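Local coordinates for 3-keto-5-aminohexanoate cleavage protein (Burkholderia xenovorans LB400, PDB 3E02) that probably cleaves beta-keto acids such as 3-keto-5-aminohexanoate with the help of a bound zinc ion, at residues K7-C12 with R298-T303. Residues are numbered along the deposited sequence; the frame is centred on the assembly and turned at random.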
loop_
_atom_site.group_PDB
_atom_site.type_symbol
_atom_site.label_atom_id
_atom_site.label_comp_id
_atom_site.label_asym_id
_atom_site.label_seq_id
_atom_site.Cartn_x
_atom_site.Cartn_y
_atom_site.Cartn_z
ATOM N N LYS A 7 2.498 26.313 2.026
ATOM C CA LYS A 7 1.219 26.992 1.927
ATOM C C LYS A 7 0.395 26.186 0.922
ATOM O O LYS A 7 0.906 25.821 -0.142
ATOM C CB LYS A 7 1.412 28.429 1.465
ATOM C CG LYS A 7 2.272 29.294 2.380
ATOM C CD LYS A 7 1.697 29.457 3.780
ATOM C CE LYS A 7 2.536 30.424 4.620
ATOM N NZ LYS A 7 2.102 30.385 6.040
ATOM N N ILE A 8 -0.857 25.907 1.264
ATOM C CA ILE A 8 -1.744 25.081 0.450
ATOM C C ILE A 8 -2.454 25.926 -0.601
ATOM O O ILE A 8 -3.068 26.948 -0.272
ATOM C CB ILE A 8 -2.803 24.352 1.321
ATOM C CG1 ILE A 8 -2.127 23.371 2.289
ATOM C CG2 ILE A 8 -3.823 23.600 0.451
ATOM C CD1 ILE A 8 -3.092 22.767 3.331
ATOM N N ILE A 9 -2.383 25.492 -1.853
ATOM C CA ILE A 9 -3.128 26.138 -2.932
ATOM C C ILE A 9 -4.549 25.584 -2.897
ATOM O O ILE A 9 -4.748 24.369 -3.031
ATOM C CB ILE A 9 -2.538 25.825 -4.324
ATOM C CG1 ILE A 9 -1.097 26.336 -4.422
ATOM C CG2 ILE A 9 -3.411 26.456 -5.457
ATOM C CD1 ILE A 9 -0.405 25.965 -5.733
ATOM N N ILE A 10 -5.524 26.469 -2.702
ATOM C CA ILE A 10 -6.938 26.134 -2.852
ATOM C C ILE A 10 -7.304 26.560 -4.275
ATOM O O ILE A 10 -7.223 27.753 -4.610
ATOM C CB ILE A 10 -7.879 26.883 -1.885
ATOM C CG1 ILE A 10 -7.575 26.515 -0.424
ATOM C CG2 ILE A 10 -9.365 26.559 -2.234
ATOM C CD1 ILE A 10 -8.407 27.283 0.605
ATOM N N THR A 11 -7.666 25.584 -5.102
ATOM C CA THR A 11 -8.175 25.843 -6.437
ATOM C C THR A 11 -9.697 25.734 -6.336
ATOM O O THR A 11 -10.218 24.833 -5.664
ATOM C CB THR A 11 -7.652 24.843 -7.467
ATOM O OG1 THR A 11 -6.222 24.937 -7.558
ATOM C CG2 THR A 11 -8.254 25.113 -8.886
ATOM N N CYS A 12 -10.407 26.663 -6.975
ATOM C CA CYS A 12 -11.863 26.579 -7.074
ATOM C C CYS A 12 -12.283 26.362 -8.528
ATOM O O CYS A 12 -12.051 27.237 -9.376
ATOM C CB CYS A 12 -12.540 27.810 -6.546
ATOM S SG CYS A 12 -14.354 27.674 -6.650
ATOM N N ARG A 298 1.672 31.348 -7.674
ATOM C CA ARG A 298 2.445 31.648 -8.902
ATOM C C ARG A 298 3.922 31.262 -8.752
ATOM O O ARG A 298 4.512 30.717 -9.679
ATOM C CB ARG A 298 2.342 33.136 -9.284
ATOM C CG ARG A 298 0.983 33.566 -9.796
ATOM C CD ARG A 298 0.994 35.003 -10.304
ATOM N NE ARG A 298 -0.291 35.315 -10.937
ATOM C CZ ARG A 298 -1.396 35.723 -10.311
ATOM N NH1 ARG A 298 -1.411 35.957 -9.003
ATOM N NH2 ARG A 298 -2.505 35.923 -11.027
ATOM N N ALA A 299 4.498 31.551 -7.586
ATOM C CA ALA A 299 5.887 31.202 -7.276
ATOM C C ALA A 299 6.052 29.689 -7.161
ATOM O O ALA A 299 7.066 29.156 -7.594
ATOM C CB ALA A 299 6.357 31.903 -5.990
HETATM N N MSE A 300 5.062 29.001 -6.587
HETATM C CA MSE A 300 5.097 27.536 -6.480
HETATM C C MSE A 300 5.028 26.885 -7.865
HETATM O O MSE A 300 5.859 26.051 -8.193
HETATM C CB MSE A 300 3.953 27.003 -5.595
HETATM C CG MSE A 300 4.138 27.309 -4.116
HETATM SE SE MSE A 300 2.502 27.069 -3.104
HETATM C CE MSE A 300 2.281 25.174 -3.218
ATOM N N LEU A 301 4.057 27.297 -8.671
ATOM C CA LEU A 301 3.861 26.741 -10.018
ATOM C C LEU A 301 4.806 27.296 -11.094
ATOM O O LEU A 301 4.871 26.725 -12.193
ATOM C CB LEU A 301 2.412 26.922 -10.460
ATOM C CG LEU A 301 1.357 26.305 -9.537
ATOM C CD1 LEU A 301 -0.041 26.535 -10.082
ATOM C CD2 LEU A 301 1.607 24.849 -9.355
ATOM N N LYS A 302 5.512 28.387 -10.777
ATOM C CA LYS A 302 6.450 29.064 -11.683
ATOM C C LYS A 302 5.716 29.546 -12.937
ATOM O O LYS A 302 6.115 29.269 -14.058
ATOM C CB LYS A 302 7.656 28.172 -12.027
ATOM C CG LYS A 302 8.485 27.678 -10.853
ATOM C CD LYS A 302 9.249 28.797 -10.178
ATOM C CE LYS A 302 10.150 28.270 -9.058
ATOM N NZ LYS A 302 11.199 27.326 -9.580
ATOM N N THR A 303 4.631 30.278 -12.728
ATOM C CA THR A 303 3.829 30.813 -13.830
ATOM C C THR A 303 4.485 32.060 -14.414
ATOM O O THR A 303 5.345 32.674 -13.785
ATOM C CB THR A 303 2.392 31.149 -13.397
ATOM O OG1 THR A 303 2.417 32.178 -12.405
ATOM C CG2 THR A 303 1.677 29.890 -12.856
#
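Ile9 and Met300, a selenomethionine here, reach toward each other tip to tip, and the terminal methyl CE of Met300 lies 3.8 Å from CD1 of Ile9. The selenium sits just behind, with SE of Met300 3.9 Å from CG1 of Ile9, so the ethyl branch of the isoleucine is met by both outer atoms of the selenomethionine. The chain of Met300 bends at its last torsion (chi3 68°), and both outer atoms lie by the backbone carbonyl of Lys7, with CE of Met300 3.4 Å and SE 3.6 Å from O of Lys7. Leu301 adds a looser apolar touch, its CG 4.2 Å from CD1 of Ile9. No hydrogen bond joins the two segments. In the TIM-barrel fold of this family, residues 7-12 lead into the parallel barrel strand 10-13, while 298-303 hold the last turn of helix 294-301 and the residues that follow, so the contact packs the entry to the first strand against the last helix of the chain. Ile9 is held in place through its backbone: its N is hydrogen-bonded to OD1 of Asn253, and a backbone hydrogen bond ties it to Val254 of the adjoining strand 253-256. Asn253 also touches the side chain of Met300. The end of Lys7 leads away from the helix, and its NZ forms a salt bridge with OD2 of Asp290. Farther along the strand, Thr11 packs on the zinc ligand His50.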